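Local coordinates for protein probable enoyl-CoA hydratase/isomerase (PDB 3SWX) that probably catalyses the hydration or isomerisation of enoyl-CoA thioesters, as expected of a member of the crotonase-like enoyl-CoA hydratase/isomerase family, at residues B[173-178]-B[185-190]; B[160-165]-B[178-183]; B[121-126]-B[151-156]; B[135-140]-B[144-149]; B[17-22]-B[199-204]. All coordinates share one frame; numbering follows the deposited sequence.

Interaction 4 falls in the chain between the two segments of interaction 3, the segments of interactions 1 and 2 alternate, and interaction 5 spans all four. Interactions 1 and 2 share A178 on helix 175-180. The centres of interactions 2 and 3 lie about 10 Å apart, with F154 of interaction 3 touching A163, I181 and I183 of interaction 2. Interactions 1 and 4 meet where strands 173-174 and 134-136 pair in the small sheet. Interaction 4, in the loop region that in crotonases probably borders the active site, is about 29 Å from interaction 5, centre to centre. I126 of interaction 3 packs on I200 and I204 of interaction 5.

Interaction 1 (B[173-178]-B[185-190]); sequences FDAVEA and QEIVPV
A175 and V176, in the first turn of helix 175-180, pack against I187 of strand 186-188, the outermost strand, within this chain, of the larger sheet in the crotonase fold. Along 173-178, F173 comes first; a backbone bond to F135 places it in the small sheet, while its ring stacks with W166 and meets that of F135. D174 follows at the N-cap, and its OD1 accepts from E177 N at 3.0 Å, approached almost head-on to the C-O bond. A chi1 of 68° brings the carboxylate back over the helix start, and the short acidic side chain suits a place where backbone N-H groups lack partners in a preceding turn. A175 aims its methyl at the strand, with CB 4.1 Å from I187 CD1. This small residue lets helix and strand draw close, the CA atoms of A175 and I187 being 7.0 Å apart. V176 directs its CB away, yet its CG2 still grazes I187 CD1 at 4.4 Å. E177 also turns from the strand and spends its carboxylate on a salt bridge to R180 and a hydrogen bond from W166. A178 continues the helix with its N bonded to D174 O at 2.9 Å. A branched, unpolar I187 suits this seam: CG1 lies beside the backbone N and the chain runs on extended (chi2 166°), carrying CD1 to 3.5 Å from A175 O and 3.9 Å from V176 CA.

Interaction 2 (B[160-165]-B[178-183]); sequences WGNAMR and AHRIGI
N162 meets R180 and I181 in a buried, mixed polar and apolar contact, where helix 160-167 of the crotonase fold lies beside the end of helix 175-180, at an interface of the trimer. The end of the latter helix is consistent with a Schellman motif: I183 N bonds weakly to A178 O and G182 N weakly to H179 O, while G182 takes a positive phi of 98° that glycine accepts without strain. N162 suits its place because an amide can give and receive at once. Its ND2 donates to A158 O in the preceding helix, and its OD1 accepts from Q185 NE2 of the third subunit. The same oxygen also takes a weak hydrogen bond from R180 NH2 at 3.4 Å, arriving near the guanidinium plane, at the edge of that group. Amide and guanidinium planes stand 88° apart, so the two side chains cross rather than stack. A bend at chi3 swings the arginine back toward the helix 160-167 side, and its NE is held by a salt bridge to E177. I181 supplies the apolar part: CG2 lies against one face of the R180 guanidinium, offset toward its rim, and, at 3.7 Å, touches N162 ND2.

Interaction 3 (B[121-126]-B[151-156]); sequences ALAADI and TIRFPR
L122 and R153 come together through their first side-chain carbons, CB to CB at 4.0 Å, and then part in different directions. The leucine, branched and apolar enough to touch both R153 and F154, places CG beside its own backbone N (chi1 -72°), which sends CD1 to the next residue of helix 150-158, 3.8 Å from F154 CB. R153 begins in a similar way but stays straight from CG to NE, so the chain runs alongside the end of helix 116-123. Its CD passes 3.7 Å from L122 O, and NH1 reaches A123 CB at 3.5 Å. A methyl is small enough to let the guanidinium slip by, and NH1 and NH2 donate to the carbonyl oxygens of W94 and Q95. In the crotonase fold this seam joins helix 116-123 to helix 150-158, which bends where P155 can offer no N-H to the turn before. With CG opposite the backbone N (chi1 -158°), the ring of F154 swings away from R153, toward A163, I181 and I183. A large, unpolar ring suits that interior position. The nearest pair of CA atoms, L122 and R153, is 6.4 Å apart.

Interaction 4 (B[135-140]-B[144-149]); sequences FAQLEV and IYPFGG
The flat amide of Q137 and the flat carboxylate of E139 both lie next to the P146 ring. Within that pair, Q137 NE2 donates to E139 OE1 at 3.0 Å; the acceptor lies in the amide plane, and the bond arrives on the syn side of the carboxylate, 16° out of its plane. A second, weak bond runs from the same nitrogen to OE2, which tends to hold the carboxylate's rotation, and NE2 also bonds weakly to T115 O. Bends at chi2 in both residues bring the two ends alongside the proline ring: Q137 CG is 3.8 Å from P146 CG, and E139 OE2 is 4.0 Å from P146 CB. A water gives a hydrogen bond to OE2 and takes one from F147 N, linking the carboxylate to 144-149. The F147 ring has Y145 O in its plane, at the edge. Residues 139-144 form a chain reversal, closed where I144 N donates to E139 O at 3.2 Å from above the carbonyl plane. E139 CB presses on Y145 C at 3.2 Å, and V140 CA makes a CH...O contact with I144 O, also 3.2 Å. V140, compact and branched, packs CG1 on Y145 CB, while the tyrosine hydroxyl bonds to L234 O of the third subunit. Such a reversal, set between strand 134-136 and helix 150-158, is consistent with the loop lining the active site in crotonase-fold enzymes.

Interaction 5 (B[17-22]-B[199-204]); sequences GYVLVI and AIAQTI
This is a helix-on-sheet contact: V19, at the start of strand 19-24, meets A201 and Q202 of helix 193-205. With CG1 opposite the backbone N (chi1 174°), that methyl rests on A201 CB at 3.7 Å, while CG2 touches both that CB and the amide of Q202, 3.4 Å from NE2 and 3.5 Å from CD. A branched residue with no polar end suits such a spot, since its two methyls can meet the helix at A201 and Q202 together. A201 carries the least bulk a side chain can have, and so lets the helix approach to 6.5 Å between the CA atoms of V19 and A201; the same methyl also touches A56 and V58 of the neighbouring strand. In the crotonase fold, helix 193-205 covers part of the larger sheet in this way, and its I200 and I204 pack on strand 126-130 as well as on T169 of the second subunit. Q202 leaves the helix to one side and folds back. The bend at chi2 (-65°) carries its amide across V19, placing both polar atoms at the turn before the strand. There NE2 donates to D16 O. OE1, for its part, accepts from a water at 2.6 Å, and that water accepts from Y18 N at 2.8 Å, so the glutamine grips the hairpin between strands 11-16 and 19-24 directly and through solvent. G17, with a positive phi of 63°, allows the chain to reverse here, and the ring of Y18 forms a cation-pi pair with R55.

Interaction 1 (B[173-178]-B[185-190])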
# COMPACT_ATOMS: atom_id res chain seq x y z
N PHE B 173 -17.28 10.35 2.72
CA PHE B 173 -16.06 11.12 2.40
C PHE B 173 -16.10 11.65 0.97
O PHE B 173 -16.74 11.09 0.12
CB PHE B 173 -14.78 10.32 2.67
CG PHE B 173 -14.68 9.00 1.92
CD1 PHE B 173 -15.42 7.89 2.34
CD2 PHE B 173 -13.82 8.86 0.84
CE1 PHE B 173 -15.33 6.67 1.68
CE2 PHE B 173 -13.73 7.62 0.15
CZ PHE B 173 -14.49 6.53 0.58
N ASP B 174 -15.38 12.74 0.73
CA ASP B 174 -15.49 13.45 -0.55
C ASP B 174 -14.36 13.12 -1.51
O ASP B 174 -13.44 12.34 -1.18
CB ASP B 174 -15.59 14.96 -0.30
CG ASP B 174 -14.34 15.57 0.27
OD1 ASP B 174 -13.26 14.95 0.25
OD2 ASP B 174 -14.44 16.71 0.74
N ALA B 175 -14.43 13.69 -2.71
CA ALA B 175 -13.44 13.43 -3.76
C ALA B 175 -12.02 13.73 -3.29
O ALA B 175 -11.11 12.96 -3.60
CB ALA B 175 -13.77 14.22 -5.04
N VAL B 176 -11.82 14.83 -2.56
CA VAL B 176 -10.46 15.20 -2.11
C VAL B 176 -9.89 14.07 -1.24
O VAL B 176 -8.76 13.64 -1.43
CB VAL B 176 -10.43 16.58 -1.36
CG1 VAL B 176 -9.08 16.83 -0.68
CG2 VAL B 176 -10.75 17.74 -2.32
N GLU B 177 -10.69 13.58 -0.30
CA GLU B 177 -10.25 12.51 0.57
C GLU B 177 -10.03 11.21 -0.23
O GLU B 177 -9.02 10.53 -0.03
CB GLU B 177 -11.25 12.33 1.71
CG GLU B 177 -10.97 11.15 2.64
CD GLU B 177 -9.72 11.27 3.49
OE1 GLU B 177 -9.07 12.36 3.53
OE2 GLU B 177 -9.39 10.25 4.14
N ALA B 178 -10.92 10.88 -1.17
CA ALA B 178 -10.77 9.66 -1.99
C ALA B 178 -9.47 9.67 -2.82
O ALA B 178 -8.81 8.63 -3.01
CB ALA B 178 -12.01 9.45 -2.89
N GLN B 185 -7.66 8.62 -8.90
CA GLN B 185 -6.37 9.03 -9.47
C GLN B 185 -6.36 10.49 -9.86
O GLN B 185 -5.31 11.13 -9.86
CB GLN B 185 -6.00 8.20 -10.70
CG GLN B 185 -5.37 6.86 -10.36
CD GLN B 185 -6.24 6.02 -9.45
OE1 GLN B 185 -7.24 5.43 -9.89
NE2 GLN B 185 -5.87 5.97 -8.17
N GLU B 186 -7.51 11.04 -10.17
CA GLU B 186 -7.57 12.42 -10.61
C GLU B 186 -8.97 12.96 -10.41
O GLU B 186 -9.97 12.25 -10.63
CB GLU B 186 -7.13 12.53 -12.08
CG GLU B 186 -7.03 13.96 -12.57
CD GLU B 186 -6.63 14.09 -14.03
OE1 GLU B 186 -6.26 13.06 -14.68
OE2 GLU B 186 -6.71 15.25 -14.53
N ILE B 187 -9.03 14.21 -9.94
CA ILE B 187 -10.25 14.94 -9.79
C ILE B 187 -10.30 16.05 -10.85
O ILE B 187 -9.36 16.84 -10.99
CB ILE B 187 -10.36 15.61 -8.42
CG1 ILE B 187 -10.18 14.60 -7.28
CG2 ILE B 187 -11.72 16.34 -8.28
CD1 ILE B 187 -9.95 15.30 -5.94
N VAL B 188 -11.42 16.11 -11.57
CA VAL B 188 -11.61 17.07 -12.65
C VAL B 188 -12.88 17.90 -12.42
O VAL B 188 -13.70 17.56 -11.55
CB VAL B 188 -11.72 16.34 -14.00
CG1 VAL B 188 -10.41 15.57 -14.29
CG2 VAL B 188 -12.94 15.39 -14.02
N PRO B 189 -13.05 18.99 -13.20
CA PRO B 189 -14.23 19.84 -13.02
C PRO B 189 -15.55 19.12 -13.30
O PRO B 189 -15.58 18.10 -14.01
CB PRO B 189 -14.00 20.98 -14.02
CG PRO B 189 -12.49 21.08 -14.09
CD PRO B 189 -12.06 19.63 -14.09
N VAL B 190 -16.63 19.67 -12.74
CA VAL B 190 -17.97 19.09 -12.83
C VAL B 190 -18.29 18.62 -14.26
O VAL B 190 -18.11 19.36 -15.20
CB VAL B 190 -19.07 20.09 -12.30
CG1 VAL B 190 -18.78 21.48 -12.77
CG2 VAL B 190 -20.47 19.65 -12.74

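Interaction 2 (B[160-165]-B[178-183])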
# COMPACT_ATOMS: atom_id res chain seq x y z
N TRP B 160 -4.46 0.35 5.78
CA TRP B 160 -5.44 -0.20 6.70
C TRP B 160 -6.23 0.90 7.43
O TRP B 160 -7.44 0.92 7.36
CB TRP B 160 -4.73 -1.13 7.70
CG TRP B 160 -5.61 -1.79 8.65
CD1 TRP B 160 -6.02 -1.30 9.85
CD2 TRP B 160 -6.19 -3.09 8.52
NE1 TRP B 160 -6.84 -2.22 10.49
CE2 TRP B 160 -6.96 -3.32 9.68
CE3 TRP B 160 -6.12 -4.10 7.54
CZ2 TRP B 160 -7.66 -4.51 9.89
CZ3 TRP B 160 -6.83 -5.28 7.75
CH2 TRP B 160 -7.57 -5.48 8.92
N GLY B 161 -5.54 1.80 8.12
CA GLY B 161 -6.21 2.88 8.86
C GLY B 161 -7.13 3.77 8.05
O GLY B 161 -8.24 4.07 8.48
N ASN B 162 -6.68 4.21 6.89
CA ASN B 162 -7.52 5.06 6.04
C ASN B 162 -8.76 4.33 5.56
O ASN B 162 -9.86 4.91 5.55
CB ASN B 162 -6.72 5.67 4.85
CG ASN B 162 -5.72 6.76 5.28
OD1 ASN B 162 -5.95 7.47 6.24
ND2 ASN B 162 -4.63 6.88 4.55
N ALA B 163 -8.59 3.05 5.21
CA ALA B 163 -9.72 2.20 4.82
C ALA B 163 -10.72 1.97 5.95
O ALA B 163 -11.94 2.13 5.76
CB ALA B 163 -9.22 0.85 4.24
N MET B 164 -10.22 1.63 7.12
CA MET B 164 -11.11 1.34 8.26
C MET B 164 -11.87 2.56 8.79
O MET B 164 -12.99 2.45 9.29
CB MET B 164 -10.32 0.65 9.37
CG MET B 164 -9.82 -0.77 8.98
SD MET B 164 -11.23 -1.85 8.58
CE MET B 164 -10.38 -3.26 7.81
N ARG B 165 -11.24 3.72 8.72
CA ARG B 165 -11.88 4.98 9.07
C ARG B 165 -13.22 5.13 8.35
O ARG B 165 -14.20 5.62 8.94
CB ARG B 165 -10.96 6.15 8.70
CG ARG B 165 -11.60 7.53 8.79
CD ARG B 165 -12.07 7.81 10.17
NE ARG B 165 -12.75 9.10 10.26
CZ ARG B 165 -14.06 9.29 10.16
NH1 ARG B 165 -14.90 8.27 9.92
NH2 ARG B 165 -14.55 10.51 10.28
N ALA B 178 -10.92 10.88 -1.17
CA ALA B 178 -10.77 9.66 -1.99
C ALA B 178 -9.47 9.67 -2.82
O ALA B 178 -8.81 8.63 -3.01
CB ALA B 178 -12.01 9.45 -2.89
N HIS B 179 -9.08 10.87 -3.25
CA HIS B 179 -7.87 11.10 -4.01
C HIS B 179 -6.63 11.06 -3.12
O HIS B 179 -5.59 10.52 -3.52
CB HIS B 179 -8.00 12.45 -4.71
CG HIS B 179 -6.78 12.88 -5.45
ND1 HIS B 179 -6.31 12.20 -6.54
CD2 HIS B 179 -5.97 13.95 -5.28
CE1 HIS B 179 -5.24 12.82 -7.02
NE2 HIS B 179 -5.02 13.89 -6.27
N ARG B 180 -6.75 11.63 -1.92
CA ARG B 180 -5.66 11.62 -0.94
C ARG B 180 -5.23 10.19 -0.63
O ARG B 180 -4.04 9.87 -0.63
CB ARG B 180 -6.05 12.29 0.37
CG ARG B 180 -4.82 12.66 1.23
CD ARG B 180 -5.22 13.28 2.57
NE ARG B 180 -5.99 12.35 3.38
CZ ARG B 180 -5.47 11.40 4.17
NH1 ARG B 180 -4.16 11.25 4.27
NH2 ARG B 180 -6.29 10.61 4.86
N ILE B 181 -6.22 9.32 -0.42
CA ILE B 181 -5.93 7.96 0.02
C ILE B 181 -5.79 6.95 -1.10
O ILE B 181 -5.66 5.77 -0.83
CB ILE B 181 -6.91 7.50 1.11
CG1 ILE B 181 -8.31 7.23 0.54
CG2 ILE B 181 -6.95 8.56 2.24
CD1 ILE B 181 -9.36 6.93 1.61
N GLY B 182 -5.82 7.40 -2.35
CA GLY B 182 -5.40 6.57 -3.48
C GLY B 182 -6.47 5.86 -4.29
O GLY B 182 -6.15 5.20 -5.29
N ILE B 183 -7.74 5.97 -3.88
CA ILE B 183 -8.85 5.35 -4.63
C ILE B 183 -9.11 6.09 -5.95
O ILE B 183 -9.45 5.48 -6.95
CB ILE B 183 -10.21 5.44 -3.88
CG1 ILE B 183 -10.24 4.65 -2.60
CG2 ILE B 183 -11.35 4.88 -4.76
CD1 ILE B 183 -11.66 4.83 -1.91

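Interaction 3 (B[121-126]-B[151-156])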
# COMPACT_ATOMS: atom_id res chain seq x y z
N ALA B 121 -15.19 0.89 -8.46
CA ALA B 121 -14.01 1.71 -8.66
C ALA B 121 -12.75 0.99 -8.17
O ALA B 121 -11.71 1.04 -8.84
CB ALA B 121 -14.17 3.10 -7.97
N LEU B 122 -12.82 0.32 -7.03
CA LEU B 122 -11.67 -0.46 -6.55
C LEU B 122 -11.33 -1.66 -7.45
O LEU B 122 -10.19 -2.12 -7.44
CB LEU B 122 -11.88 -0.92 -5.09
CG LEU B 122 -11.81 0.13 -3.97
CD1 LEU B 122 -12.33 -0.49 -2.65
CD2 LEU B 122 -10.39 0.67 -3.78
N ALA B 123 -12.30 -2.19 -8.17
CA ALA B 123 -12.05 -3.33 -9.07
C ALA B 123 -11.35 -2.91 -10.38
O ALA B 123 -10.69 -3.73 -11.00
CB ALA B 123 -13.36 -4.06 -9.38
N ALA B 124 -11.49 -1.64 -10.76
CA ALA B 124 -10.94 -1.11 -11.99
C ALA B 124 -9.47 -0.78 -11.85
O ALA B 124 -8.87 -0.95 -10.78
CB ALA B 124 -11.72 0.16 -12.42
N ASP B 125 -8.90 -0.29 -12.94
CA ASP B 125 -7.47 0.02 -12.98
C ASP B 125 -7.19 1.49 -12.79
O ASP B 125 -6.14 1.85 -12.28
CB ASP B 125 -6.86 -0.50 -14.28
CG ASP B 125 -7.12 -1.95 -14.47
OD1 ASP B 125 -6.72 -2.73 -13.57
OD2 ASP B 125 -7.79 -2.30 -15.47
N ILE B 126 -8.13 2.35 -13.19
CA ILE B 126 -7.94 3.81 -13.08
C ILE B 126 -9.29 4.44 -12.79
O ILE B 126 -10.30 4.09 -13.43
CB ILE B 126 -7.33 4.46 -14.39
CG1 ILE B 126 -5.96 3.87 -14.74
CG2 ILE B 126 -7.16 6.00 -14.22
CD1 ILE B 126 -5.60 4.06 -16.19
N THR B 151 -13.15 -5.03 1.41
CA THR B 151 -12.40 -5.55 2.55
C THR B 151 -10.98 -5.94 2.16
O THR B 151 -10.07 -5.87 3.00
CB THR B 151 -13.08 -6.75 3.20
OG1 THR B 151 -13.34 -7.75 2.20
CG2 THR B 151 -14.40 -6.30 3.89
N ILE B 152 -10.79 -6.29 0.89
CA ILE B 152 -9.50 -6.72 0.37
C ILE B 152 -8.76 -5.52 -0.23
O ILE B 152 -7.61 -5.26 0.12
CB ILE B 152 -9.67 -7.80 -0.73
CG1 ILE B 152 -10.36 -9.03 -0.16
CG2 ILE B 152 -8.30 -8.16 -1.39
CD1 ILE B 152 -10.98 -9.97 -1.21
N ARG B 153 -9.44 -4.77 -1.10
CA ARG B 153 -8.79 -3.76 -1.92
C ARG B 153 -8.66 -2.40 -1.29
O ARG B 153 -7.76 -1.68 -1.64
CB ARG B 153 -9.51 -3.64 -3.26
CG ARG B 153 -9.49 -4.95 -4.03
CD ARG B 153 -10.49 -4.97 -5.15
NE ARG B 153 -10.41 -6.25 -5.85
CZ ARG B 153 -11.37 -6.78 -6.58
NH1 ARG B 153 -12.54 -6.19 -6.70
NH2 ARG B 153 -11.17 -7.95 -7.16
N PHE B 154 -9.58 -2.01 -0.41
CA PHE B 154 -9.57 -0.68 0.17
C PHE B 154 -8.34 -0.55 1.10
O PHE B 154 -7.56 0.40 0.98
CB PHE B 154 -10.91 -0.39 0.86
CG PHE B 154 -11.27 1.09 1.05
CD1 PHE B 154 -10.33 2.09 1.06
CD2 PHE B 154 -12.59 1.42 1.34
CE1 PHE B 154 -10.71 3.42 1.30
CE2 PHE B 154 -12.97 2.73 1.56
CZ PHE B 154 -12.02 3.74 1.54
N PRO B 155 -8.12 -1.52 2.01
CA PRO B 155 -6.90 -1.47 2.82
C PRO B 155 -5.59 -1.52 2.02
O PRO B 155 -4.61 -0.87 2.39
CB PRO B 155 -7.04 -2.71 3.73
CG PRO B 155 -8.47 -2.96 3.79
CD PRO B 155 -8.95 -2.67 2.40
N ARG B 156 -5.58 -2.28 0.93
CA ARG B 156 -4.39 -2.37 0.07
C ARG B 156 -4.10 -1.04 -0.62
O ARG B 156 -2.97 -0.60 -0.65
CB ARG B 156 -4.55 -3.50 -0.98
CG ARG B 156 -3.25 -3.98 -1.66
CD ARG B 156 -3.57 -4.92 -2.87
NE ARG B 156 -3.90 -6.17 -2.32
CZ ARG B 156 -4.85 -7.02 -2.69
NH1 ARG B 156 -5.65 -6.86 -3.74
NH2 ARG B 156 -4.94 -8.08 -1.93

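Interaction 4 (B[135-140]-B[144-149])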
# COMPACT_ATOMS: atom_id res chain seq x y z
N PHE B 135 -18.50 9.63 -1.40
CA PHE B 135 -18.41 8.18 -1.21
C PHE B 135 -18.90 7.76 0.19
O PHE B 135 -18.60 8.42 1.18
CB PHE B 135 -16.96 7.71 -1.37
CG PHE B 135 -16.33 8.12 -2.67
CD1 PHE B 135 -15.76 9.38 -2.81
CD2 PHE B 135 -16.27 7.25 -3.74
CE1 PHE B 135 -15.20 9.77 -4.01
CE2 PHE B 135 -15.69 7.63 -4.94
CZ PHE B 135 -15.15 8.89 -5.08
N ALA B 136 -19.63 6.65 0.26
CA ALA B 136 -20.02 6.09 1.56
C ALA B 136 -20.21 4.58 1.53
O ALA B 136 -21.03 4.03 0.76
CB ALA B 136 -21.28 6.79 2.08
N GLN B 137 -19.45 3.90 2.40
CA GLN B 137 -19.49 2.47 2.56
C GLN B 137 -20.55 2.16 3.63
O GLN B 137 -20.23 1.89 4.81
CB GLN B 137 -18.09 1.97 2.94
CG GLN B 137 -17.83 0.50 2.64
CD GLN B 137 -17.48 0.23 1.18
OE1 GLN B 137 -16.37 0.52 0.74
NE2 GLN B 137 -18.43 -0.34 0.44
N LEU B 138 -21.81 2.18 3.20
CA LEU B 138 -22.95 2.15 4.10
C LEU B 138 -23.34 0.78 4.68
O LEU B 138 -24.25 0.70 5.53
CB LEU B 138 -24.18 2.77 3.40
CG LEU B 138 -24.12 4.26 3.05
CD1 LEU B 138 -25.32 4.66 2.19
CD2 LEU B 138 -24.06 5.16 4.31
N GLU B 139 -22.69 -0.29 4.24
CA GLU B 139 -23.15 -1.65 4.54
C GLU B 139 -23.30 -1.91 6.04
O GLU B 139 -24.35 -2.38 6.48
CB GLU B 139 -22.23 -2.71 3.89
CG GLU B 139 -22.28 -2.75 2.33
CD GLU B 139 -21.23 -1.84 1.64
OE1 GLU B 139 -20.76 -0.85 2.26
OE2 GLU B 139 -20.89 -2.12 0.46
N VAL B 140 -22.29 -1.57 6.84
CA VAL B 140 -22.40 -1.82 8.28
C VAL B 140 -23.51 -0.99 8.95
O VAL B 140 -24.03 -1.37 9.99
CB VAL B 140 -21.07 -1.62 9.05
CG1 VAL B 140 -20.00 -2.58 8.52
CG2 VAL B 140 -20.63 -0.14 9.02
N ILE B 144 -25.21 -5.31 7.50
CA ILE B 144 -24.34 -6.24 6.79
C ILE B 144 -22.92 -5.67 6.75
O ILE B 144 -22.49 -5.00 7.70
CB ILE B 144 -24.93 -6.61 5.39
CG1 ILE B 144 -25.15 -5.37 4.51
CG2 ILE B 144 -26.25 -7.37 5.58
CD1 ILE B 144 -25.25 -5.65 2.98
N TYR B 145 -22.16 -5.95 5.69
CA TYR B 145 -20.79 -5.44 5.56
C TYR B 145 -20.46 -5.39 4.06
O TYR B 145 -21.23 -5.92 3.24
CB TYR B 145 -19.80 -6.31 6.36
CG TYR B 145 -19.29 -7.51 5.59
CD1 TYR B 145 -20.17 -8.48 5.10
CD2 TYR B 145 -17.92 -7.69 5.35
CE1 TYR B 145 -19.72 -9.57 4.38
CE2 TYR B 145 -17.45 -8.80 4.64
CZ TYR B 145 -18.36 -9.73 4.14
OH TYR B 145 -17.94 -10.84 3.43
N PRO B 146 -19.33 -4.75 3.70
CA PRO B 146 -18.94 -4.73 2.29
C PRO B 146 -18.53 -6.10 1.75
O PRO B 146 -17.53 -6.68 2.20
CB PRO B 146 -17.74 -3.76 2.25
CG PRO B 146 -17.68 -3.13 3.62
CD PRO B 146 -18.33 -4.09 4.55
N PHE B 147 -19.26 -6.59 0.77
CA PHE B 147 -18.97 -7.91 0.25
C PHE B 147 -18.61 -7.96 -1.24
O PHE B 147 -18.63 -9.01 -1.85
CB PHE B 147 -20.10 -8.87 0.59
CG PHE B 147 -21.41 -8.54 -0.04
CD1 PHE B 147 -21.86 -9.27 -1.13
CD2 PHE B 147 -22.21 -7.55 0.49
CE1 PHE B 147 -23.09 -8.99 -1.70
CE2 PHE B 147 -23.43 -7.27 -0.07
CZ PHE B 147 -23.87 -7.99 -1.17
N GLY B 148 -18.20 -6.81 -1.77
CA GLY B 148 -17.80 -6.69 -3.19
C GLY B 148 -16.31 -6.45 -3.40
O GLY B 148 -15.87 -5.99 -4.47
N GLY B 149 -15.51 -6.75 -2.37
CA GLY B 149 -14.06 -6.60 -2.43
C GLY B 149 -13.42 -5.45 -1.66
O GLY B 149 -12.18 -5.41 -1.56
O HOH W 1 -20.77 -4.32 -0.73

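Interaction 5 (B[17-22]-B[199-204])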
# COMPACT_ATOMS: atom_id res chain seq x y z
N GLY B 17 -13.51 4.06 -31.33
CA GLY B 17 -12.36 3.32 -31.86
C GLY B 17 -12.08 2.06 -31.06
O GLY B 17 -12.91 1.18 -30.95
N TYR B 18 -10.90 2.00 -30.46
CA TYR B 18 -10.49 0.87 -29.63
C TYR B 18 -11.06 0.92 -28.20
O TYR B 18 -10.81 0.03 -27.40
CB TYR B 18 -8.97 0.84 -29.51
CG TYR B 18 -8.21 0.65 -30.80
CD1 TYR B 18 -8.36 -0.50 -31.54
CD2 TYR B 18 -7.30 1.60 -31.24
CE1 TYR B 18 -7.63 -0.70 -32.72
CE2 TYR B 18 -6.56 1.41 -32.41
CZ TYR B 18 -6.73 0.26 -33.15
OH TYR B 18 -6.01 0.07 -34.30
N VAL B 19 -11.83 1.96 -27.87
CA VAL B 19 -12.29 2.13 -26.50
C VAL B 19 -13.79 1.85 -26.40
O VAL B 19 -14.57 2.42 -27.15
CB VAL B 19 -12.01 3.56 -25.99
CG1 VAL B 19 -12.63 3.78 -24.61
CG2 VAL B 19 -10.52 3.82 -25.96
N LEU B 20 -14.17 0.97 -25.47
CA LEU B 20 -15.57 0.72 -25.14
C LEU B 20 -16.03 1.66 -24.03
O LEU B 20 -15.33 1.85 -23.03
CB LEU B 20 -15.76 -0.71 -24.65
CG LEU B 20 -17.20 -1.23 -24.58
CD1 LEU B 20 -17.76 -1.36 -25.98
CD2 LEU B 20 -17.21 -2.60 -23.90
N VAL B 21 -17.20 2.27 -24.22
CA VAL B 21 -17.76 3.20 -23.24
C VAL B 21 -19.12 2.65 -22.79
O VAL B 21 -20.07 2.58 -23.56
CB VAL B 21 -17.90 4.64 -23.83
CG1 VAL B 21 -18.41 5.62 -22.79
CG2 VAL B 21 -16.56 5.14 -24.38
N ILE B 22 -19.20 2.27 -21.52
CA ILE B 22 -20.39 1.66 -20.96
C ILE B 22 -20.96 2.58 -19.93
O ILE B 22 -20.26 2.99 -18.99
CB ILE B 22 -20.07 0.34 -20.23
CG1 ILE B 22 -19.38 -0.66 -21.17
CG2 ILE B 22 -21.36 -0.26 -19.59
CD1 ILE B 22 -18.66 -1.82 -20.42
N ALA B 199 -10.12 10.02 -22.64
CA ALA B 199 -8.83 10.48 -23.16
C ALA B 199 -7.71 9.54 -22.67
O ALA B 199 -6.83 9.14 -23.45
CB ALA B 199 -8.55 11.96 -22.78
N ILE B 200 -7.77 9.15 -21.39
CA ILE B 200 -6.75 8.27 -20.83
C ILE B 200 -6.82 6.87 -21.45
O ILE B 200 -5.79 6.25 -21.72
CB ILE B 200 -6.83 8.16 -19.28
CG1 ILE B 200 -6.56 9.53 -18.64
CG2 ILE B 200 -5.78 7.15 -18.78
CD1 ILE B 200 -7.08 9.67 -17.20
N ALA B 201 -8.04 6.39 -21.64
CA ALA B 201 -8.30 5.13 -22.33
C ALA B 201 -7.70 5.15 -23.75
O ALA B 201 -7.11 4.17 -24.17
CB ALA B 201 -9.83 4.90 -22.40
N GLN B 202 -7.84 6.27 -24.46
CA GLN B 202 -7.25 6.39 -25.79
C GLN B 202 -5.72 6.35 -25.74
O GLN B 202 -5.07 5.79 -26.63
CB GLN B 202 -7.74 7.67 -26.49
CG GLN B 202 -9.22 7.69 -26.83
CD GLN B 202 -9.65 6.64 -27.85
OE1 GLN B 202 -8.82 5.97 -28.47
NE2 GLN B 202 -10.98 6.47 -28.01
N THR B 203 -5.13 6.93 -24.70
CA THR B 203 -3.67 6.87 -24.55
C THR B 203 -3.23 5.44 -24.38
O THR B 203 -2.26 5.00 -25.01
CB THR B 203 -3.17 7.71 -23.38
OG1 THR B 203 -3.54 9.07 -23.62
CG2 THR B 203 -1.65 7.63 -23.26
N ILE B 204 -3.98 4.71 -23.55
CA ILE B 204 -3.74 3.28 -23.34
C ILE B 204 -3.83 2.53 -24.66
O ILE B 204 -2.97 1.68 -24.96
CB ILE B 204 -4.73 2.68 -22.30
CG1 ILE B 204 -4.41 3.22 -20.91
CG2 ILE B 204 -4.59 1.16 -22.26
CD1 ILE B 204 -5.36 2.74 -19.82
O HOH W 2 -9.31 4.32 -30.46